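Side-chain contact in protocadherin gamma-B3 (Homo sapiens, PDB 5K8R), which probably acts as a calcium-dependent cell-adhesion protein and may help establish and maintain specific neuronal connections in the brain: residues D278-D283 with D343-F348. Numbering follows the deposited sequence.
With CA (calcium ion), chain E; CA (calcium ion), chain F; CA (calcium ion), chain G.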
ATOM      1  N   ASP A 278      31.058 -11.561  29.720  1.00 56.11           N
ATOM      2  CA  ASP A 278      32.233 -12.161  30.346  1.00 47.06           C
ATOM      3  C   ASP A 278      33.406 -12.021  29.387  1.00 44.55           C
ATOM      4  O   ASP A 278      33.442 -12.688  28.349  1.00 48.46           O
ATOM      5  CB  ASP A 278      31.984 -13.625  30.706  1.00 45.67           C
ATOM      6  CG  ASP A 278      33.091 -14.211  31.561  1.00 43.18           C
ATOM      7  OD1 ASP A 278      33.836 -13.432  32.191  1.00 37.87           O
ATOM      8  OD2 ASP A 278      33.212 -15.454  31.609  1.00 35.25           O
ATOM      9  N   PHE A 279      34.357 -11.150  29.736  1.00 41.32           N
ATOM     10  CA  PHE A 279      35.537 -10.960  28.899  1.00 43.44           C
ATOM     11  C   PHE A 279      36.332 -12.250  28.752  1.00 50.51           C
ATOM     12  O   PHE A 279      36.937 -12.489  27.700  1.00 47.08           O
ATOM     13  CB  PHE A 279      36.419  -9.854  29.483  1.00 45.56           C
ATOM     14  CG  PHE A 279      37.678  -9.599  28.702  1.00 44.12           C
ATOM     15  CD1 PHE A 279      37.674  -8.733  27.621  1.00 46.87           C
ATOM     16  CD2 PHE A 279      38.868 -10.216  29.055  1.00 40.26           C
ATOM     17  CE1 PHE A 279      38.831  -8.493  26.902  1.00 40.45           C
ATOM     18  CE2 PHE A 279      40.027  -9.980  28.339  1.00 30.52           C
ATOM     19  CZ  PHE A 279      40.008  -9.117  27.262  1.00 31.14           C
ATOM     20  N   GLU A 280      36.338 -13.094  29.786  1.00 40.34           N
ATOM     21  CA  GLU A 280      37.074 -14.350  29.723  1.00 35.29           C
ATOM     22  C   GLU A 280      36.475 -15.325  28.720  1.00 41.34           C
ATOM     23  O   GLU A 280      37.179 -16.231  28.262  1.00 47.02           O
ATOM     24  CB  GLU A 280      37.134 -15.001  31.107  1.00 33.29           C
ATOM     25  CG  GLU A 280      38.251 -14.478  31.998  1.00 30.07           C
ATOM     26  CD  GLU A 280      38.093 -13.011  32.341  1.00 39.27           C
ATOM     27  OE1 GLU A 280      36.960 -12.591  32.656  1.00 45.93           O
ATOM     28  OE2 GLU A 280      39.102 -12.277  32.290  1.00 51.39           O
ATOM     29  N   GLU A 281      35.201 -15.162  28.368  1.00 43.39           N
ATOM     30  CA  GLU A 281      34.560 -16.051  27.406  1.00 44.58           C
ATOM     31  C   GLU A 281      34.627 -15.496  25.986  1.00 51.28           C
ATOM     32  O   GLU A 281      34.993 -16.216  25.053  1.00 62.49           O
ATOM     33  CB  GLU A 281      33.105 -16.304  27.812  1.00 48.76           C
ATOM     34  CG  GLU A 281      32.384 -17.316  26.935  1.00 72.62           C
ATOM     35  CD  GLU A 281      32.979 -18.710  27.034  1.00 84.04           C
ATOM     36  OE1 GLU A 281      33.523 -19.054  28.104  1.00 83.62           O
ATOM     37  OE2 GLU A 281      32.905 -19.461  26.038  1.00 82.08           O
ATOM     38  N   ARG A 282      34.281 -14.222  25.809  1.00 50.86           N
ATOM     39  CA  ARG A 282      34.299 -13.602  24.491  1.00 51.89           C
ATOM     40  C   ARG A 282      34.465 -12.100  24.666  1.00 49.18           C
ATOM     41  O   ARG A 282      33.779 -11.495  25.493  1.00 42.58           O
ATOM     42  CB  ARG A 282      33.017 -13.925  23.715  1.00 44.76           C
ATOM     43  CG  ARG A 282      33.034 -13.499  22.257  1.00 51.09           C
ATOM     44  CD  ARG A 282      31.850 -14.090  21.508  1.00 46.33           C
ATOM     45  NE  ARG A 282      31.699 -13.520  20.172  1.00 48.86           N
ATOM     46  CZ  ARG A 282      30.711 -13.830  19.336  1.00 58.29           C
ATOM     47  NH1 ARG A 282      29.786 -14.708  19.696  1.00 54.22           N
ATOM     48  NH2 ARG A 282      30.651 -13.261  18.139  1.00 54.76           N
ATOM     49  N   ASP A 283      35.374 -11.508  23.892  1.00 48.87           N
ATOM     50  CA  ASP A 283      35.736 -10.106  24.050  1.00 45.94           C
ATOM     51  C   ASP A 283      35.126  -9.196  22.990  1.00 43.37           C
ATOM     52  O   ASP A 283      35.311  -7.977  23.064  1.00 37.87           O
ATOM     53  CB  ASP A 283      37.261  -9.950  24.043  1.00 38.71           C
ATOM     54  CG  ASP A 283      37.914 -10.596  22.831  1.00 50.86           C
ATOM     55  OD1 ASP A 283      37.197 -10.947  21.871  1.00 55.78           O
ATOM     56  OD2 ASP A 283      39.155 -10.745  22.838  1.00 57.28           O
ATOM     57  N   ASP A 343      45.908 -16.822  36.903  1.00 54.19           N
ATOM     58  CA  ASP A 343      44.844 -15.830  36.971  1.00 39.56           C
ATOM     59  C   ASP A 343      44.154 -15.764  35.617  1.00 37.65           C
ATOM     60  O   ASP A 343      44.821 -15.664  34.583  1.00 39.61           O
ATOM     61  CB  ASP A 343      45.394 -14.451  37.363  1.00 35.17           C
ATOM     62  CG  ASP A 343      44.310 -13.500  37.837  1.00 43.22           C
ATOM     63  OD1 ASP A 343      44.487 -12.893  38.915  1.00 45.21           O
ATOM     64  OD2 ASP A 343      43.286 -13.355  37.138  1.00 54.30           O
ATOM     65  N   LEU A 344      42.821 -15.812  35.627  1.00 37.56           N
ATOM     66  CA  LEU A 344      42.062 -15.861  34.385  1.00 35.69           C
ATOM     67  C   LEU A 344      41.996 -14.517  33.670  1.00 41.12           C
ATOM     68  O   LEU A 344      41.667 -14.480  32.480  1.00 49.92           O
ATOM     69  CB  LEU A 344      40.642 -16.365  34.657  1.00 35.35           C
ATOM     70  CG  LEU A 344      40.512 -17.755  35.282  1.00 45.20           C
ATOM     71  CD1 LEU A 344      39.050 -18.095  35.524  1.00 50.01           C
ATOM     72  CD2 LEU A 344      41.172 -18.809  34.405  1.00 29.70           C
ATOM     73  N   ASP A 345      42.300 -13.420  34.358  1.00 34.99           N
ATOM     74  CA  ASP A 345      42.203 -12.100  33.756  1.00 32.86           C
ATOM     75  C   ASP A 345      43.402 -11.839  32.843  1.00 40.66           C
ATOM     76  O   ASP A 345      44.331 -12.645  32.740  1.00 29.41           O
ATOM     77  CB  ASP A 345      42.085 -11.033  34.841  1.00 33.72           C
ATOM     78  CG  ASP A 345      40.836 -11.199  35.684  1.00 44.85           C
ATOM     79  OD1 ASP A 345      39.818 -11.681  35.146  1.00 46.81           O
ATOM     80  OD2 ASP A 345      40.873 -10.851  36.883  1.00 48.05           O
ATOM     81  N   SER A 346      43.378 -10.693  32.166  1.00 34.90           N
ATOM     82  CA  SER A 346      44.409 -10.323  31.211  1.00 43.22           C
ATOM     83  C   SER A 346      45.143  -9.075  31.686  1.00 42.71           C
ATOM     84  O   SER A 346      44.685  -8.359  32.581  1.00 48.15           O
ATOM     85  CB  SER A 346      43.810 -10.078  29.818  1.00 39.22           C
ATOM     86  OG  SER A 346      43.060 -11.200  29.385  1.00 47.07           O
ATOM     87  N   GLY A 347      46.298  -8.825  31.072  1.00 36.15           N
ATOM     88  CA  GLY A 347      47.100  -7.666  31.407  1.00 34.13           C
ATOM     89  C   GLY A 347      47.619  -7.733  32.831  1.00 52.59           C
ATOM     90  O   GLY A 347      47.903  -8.806  33.375  1.00 42.66           O
ATOM     91  N   PHE A 348      47.743  -6.555  33.451  1.00 62.82           N
ATOM     92  CA  PHE A 348      48.173  -6.491  34.843  1.00 35.79           C
ATOM     93  C   PHE A 348      47.142  -7.086  35.792  1.00 38.79           C
ATOM     94  O   PHE A 348      47.491  -7.436  36.925  1.00 38.30           O
ATOM     95  CB  PHE A 348      48.484  -5.046  35.236  1.00 37.90           C
ATOM     96  CG  PHE A 348      49.824  -4.565  34.756  1.00 41.81           C
ATOM     97  CD1 PHE A 348      50.989  -5.002  35.368  1.00 50.52           C
ATOM     98  CD2 PHE A 348      49.923  -3.675  33.698  1.00 41.20           C
ATOM     99  CE1 PHE A 348      52.227  -4.567  34.932  1.00 42.15           C
ATOM    100  CE2 PHE A 348      51.160  -3.234  33.258  1.00 46.33           C
ATOM    101  CZ  PHE A 348      52.313  -3.681  33.876  1.00 44.66           C
TER
HETATM  102 CA    CA E 504      42.886 -11.087  38.427  1.00 38.71          CA
HETATM  103 CA    CA F 505      38.227 -10.384  33.660  1.00 37.37          CA
HETATM  104 CA    CA G 506      34.973 -12.022  33.927  1.00 47.09          CA
HETATM  105  O   HOH W   1      32.468 -12.330  33.951  1.00 38.88           O
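Glu280 of the third cadherin repeat and Asp345 of the fourth meet through a shared calcium ion, a worked example of how metal ions join successive cadherin domains. Glu280 holds this ion with both carboxylate oxygens, OE2 at 2.5 Å, while Asp345 offers OD1 alone. The two carboxylates, their planes 61° apart, thereby bring Glu280 OE2 within 3.0 Å of Asp345 OD1, a spacing that two acceptors tolerate because both bind the cation.

Each acid also reaches a further calcium. Glu280 OE1 bridges to a second ion at 2.4 Å, which Asp278 OD1 and a water also bind; a bend at chi2 (64°) folds the glutamate chain so that its carboxylate faces the ions. Asp345 turns its other oxygen, OD2, to a third calcium, gripped by both oxygens of Asp343. Glu223, Asp309, Glu310 and Asp312 help complete the first two sites, and Asn311, Asn313, Asn349 and Asp396 the third.

Hydrogen bonds shape each loop from within: in 278-283, Asp278 O accepts from the backbone N of both Glu281 and Arg282, while in 343-348 Asp343 OD2 accepts from Asp345 N at 3.0 Å in a nearly straight bond (170°). This Asx turn ties together two ligands of the third calcium.

Direct packing between the two loops is slight. The CG of Glu280 lies 4.0 Å from Leu344 CB, the two side chains crossing at about a right angle, and the hydroxyl OG of Ser346 approaches Phe279 CE2 at the ring edge, 3.4 Å away.

With 172 Å² buried between the two loops, both sides summed, their cohesion probably comes mainly from the cations: without calcium the clustered carboxylates would be expected to repel one another, consistent with the calcium-dependent stiffening of the linkers between cadherin repeats.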